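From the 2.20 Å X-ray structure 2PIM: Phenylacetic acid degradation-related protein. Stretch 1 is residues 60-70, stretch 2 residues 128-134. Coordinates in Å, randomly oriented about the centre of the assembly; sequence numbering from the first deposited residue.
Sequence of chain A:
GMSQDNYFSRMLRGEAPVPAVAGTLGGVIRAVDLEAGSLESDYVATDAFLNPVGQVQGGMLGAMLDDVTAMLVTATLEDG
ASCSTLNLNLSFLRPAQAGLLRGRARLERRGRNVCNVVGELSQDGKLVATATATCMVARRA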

# COMPACT_ATOMS: atom_id res chain seq x y z
N MSE A 60 -3.67 0.98 -2.20
CA MSE A 60 -3.80 -0.18 -3.10
C MSE A 60 -2.80 -0.01 -4.26
O MSE A 60 -2.16 -0.98 -4.63
CB MSE A 60 -5.24 -0.36 -3.60
CG MSE A 60 -6.21 -0.76 -2.47
SE MSE A 60 -5.59 -2.41 -1.59
CE MSE A 60 -5.31 -3.50 -3.06
N LEU A 61 -2.65 1.21 -4.77
CA LEU A 61 -1.60 1.51 -5.74
C LEU A 61 -0.21 1.22 -5.19
O LEU A 61 0.66 0.71 -5.89
CB LEU A 61 -1.63 2.95 -6.18
CG LEU A 61 -2.94 3.46 -6.82
CD1 LEU A 61 -2.89 4.98 -6.99
CD2 LEU A 61 -3.22 2.80 -8.12
N GLY A 62 -0.02 1.59 -3.93
CA GLY A 62 1.21 1.27 -3.23
C GLY A 62 1.49 -0.22 -3.15
O GLY A 62 2.63 -0.62 -3.23
N ALA A 63 0.46 -1.06 -3.00
CA ALA A 63 0.65 -2.51 -3.01
C ALA A 63 1.11 -3.02 -4.37
O ALA A 63 1.87 -3.96 -4.46
CB ALA A 63 -0.64 -3.24 -2.54
N MSE A 64 0.67 -2.37 -5.44
CA MSE A 64 1.18 -2.67 -6.79
C MSE A 64 2.66 -2.24 -6.98
O MSE A 64 3.47 -2.97 -7.56
CB MSE A 64 0.31 -1.96 -7.80
CG MSE A 64 -1.07 -2.51 -7.83
SE MSE A 64 -2.32 -1.34 -8.84
CE MSE A 64 -4.02 -2.19 -8.39
N LEU A 65 2.98 -1.05 -6.47
CA LEU A 65 4.35 -0.54 -6.46
C LEU A 65 5.27 -1.41 -5.62
O LEU A 65 6.43 -1.67 -5.99
CB LEU A 65 4.37 0.94 -6.00
CG LEU A 65 3.80 1.95 -7.06
CD1 LEU A 65 3.38 3.27 -6.46
CD2 LEU A 65 4.76 2.18 -8.22
N ASP A 66 4.75 -1.90 -4.51
CA ASP A 66 5.48 -2.83 -3.68
C ASP A 66 5.78 -4.09 -4.47
O ASP A 66 6.90 -4.63 -4.41
CB ASP A 66 4.70 -3.11 -2.38
CG ASP A 66 5.49 -3.97 -1.37
OD1 ASP A 66 6.68 -3.76 -1.17
OD2 ASP A 66 4.89 -4.85 -0.74
N ASP A 67 4.78 -4.60 -5.20
CA ASP A 67 4.95 -5.85 -5.94
C ASP A 67 6.02 -5.70 -7.05
O ASP A 67 6.92 -6.52 -7.19
CB ASP A 67 3.64 -6.31 -6.57
CG ASP A 67 3.81 -7.63 -7.32
OD1 ASP A 67 3.91 -8.66 -6.64
OD2 ASP A 67 3.86 -7.65 -8.59
N VAL A 68 5.92 -4.64 -7.83
CA VAL A 68 6.80 -4.50 -8.99
C VAL A 68 8.27 -4.33 -8.58
O VAL A 68 9.20 -4.98 -9.19
CB VAL A 68 6.28 -3.41 -10.00
CG1 VAL A 68 6.45 -1.99 -9.44
CG2 VAL A 68 6.93 -3.57 -11.32
N THR A 69 8.48 -3.57 -7.50
CA THR A 69 9.82 -3.27 -7.00
C THR A 69 10.46 -4.51 -6.34
O THR A 69 11.57 -4.89 -6.67
CB THR A 69 9.85 -2.02 -6.09
OG1 THR A 69 9.01 -2.19 -4.92
CG2 THR A 69 9.43 -0.79 -6.87
N ALA A 70 9.72 -5.16 -5.46
CA ALA A 70 10.16 -6.43 -4.85
C ALA A 70 10.34 -7.57 -5.83
O ALA A 70 11.20 -8.49 -5.62
CB ALA A 70 9.16 -6.82 -3.75
N VAL A 128 0.35 7.67 -12.47
CA VAL A 128 -0.55 7.93 -11.36
C VAL A 128 0.17 7.99 -9.99
O VAL A 128 -0.24 8.74 -9.09
CB VAL A 128 -1.75 6.97 -11.37
CG1 VAL A 128 -2.56 7.18 -12.65
CG2 VAL A 128 -1.33 5.53 -11.27
N ALA A 129 1.23 7.20 -9.85
CA ALA A 129 1.94 7.14 -8.61
C ALA A 129 3.36 6.68 -8.85
O ALA A 129 3.62 5.95 -9.81
CB ALA A 129 1.23 6.19 -7.64
N THR A 130 4.27 7.11 -7.97
CA THR A 130 5.63 6.60 -7.96
C THR A 130 6.02 6.06 -6.59
O THR A 130 5.39 6.38 -5.59
CB THR A 130 6.63 7.69 -8.39
OG1 THR A 130 6.53 8.79 -7.54
CG2 THR A 130 6.34 8.17 -9.78
N ALA A 131 7.12 5.31 -6.58
CA ALA A 131 7.69 4.78 -5.38
C ALA A 131 9.21 4.72 -5.37
O ALA A 131 9.86 4.58 -6.41
CB ALA A 131 7.18 3.39 -5.14
N THR A 132 9.75 4.74 -4.15
CA THR A 132 11.11 4.39 -3.86
C THR A 132 11.08 3.31 -2.80
O THR A 132 10.49 3.50 -1.73
CB THR A 132 11.83 5.68 -3.30
OG1 THR A 132 12.00 6.61 -4.38
CG2 THR A 132 13.18 5.34 -2.71
N ALA A 133 11.72 2.20 -3.07
CA ALA A 133 11.84 1.08 -2.14
C ALA A 133 13.27 0.89 -1.73
O ALA A 133 14.17 0.93 -2.57
CB ALA A 133 11.37 -0.19 -2.80
N THR A 134 13.47 0.72 -0.43
CA THR A 134 14.74 0.27 0.13
C THR A 134 14.58 -1.14 0.62
O THR A 134 13.76 -1.38 1.49
CB THR A 134 15.12 1.16 1.32
OG1 THR A 134 15.15 2.51 0.86
CG2 THR A 134 16.44 0.77 1.89

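The helix of residues 60-70 packs on the strand of residues 128-134 mainly through side-chain contacts; no hydrogen bond crosses between them. The two axes approach to 8.7 Å with their N-to-C directions 48° apart, and 301 Å² of surface, summed over both sides, is buried. Because neighbouring strand residues point to opposite faces while a helix returns to the same face about every four residues, Ala 129, Ala 131 and Ala 133 meet Leu 61, Leu 65 and Thr 69 in matching order.

At the start of the strand, Val 128 points sideways and loses a little surface to the helix without making a close contact. Ala 129 turns its methyl toward the helix, where it meets two leucines: Ala 129 CB lies 3.8 Å from Leu 65 CD1 and 4.3 Å from Leu 61 CD1. Both leucines adopt the m,t rotamer, and each brings its CD1 methyl to the small alanine. The side chain of Thr 130 points away from the helix, so its share of the contact comes from the backbone, with Thr 130 O 3.8 Å from Leu 65 CD1.

Ala 131 again faces the helix, and here the backbones come nearest, with 6.4 Å between Ala 131 CA and Leu 65 CA. Ala 131 CB sits 3.8 Å from Leu 65 CB, a methyl set directly against the root of the longer side chain. Leu 65 thereby spans successive strand residues and has the largest area covered by the partner stretch. Thr 132 points away and remains exposed, a suitable place for a polar side chain.

Ala 133 completes the row, with Ala 133 CB 3.8 Å from Thr 69 OG1. That buried hydroxyl is satisfied within the helix: in the p rotamer, Thr 69 OG1 donates a hydrogen bond to Leu 65 O at 2.8 Å. Thr 134 lies beyond the contact.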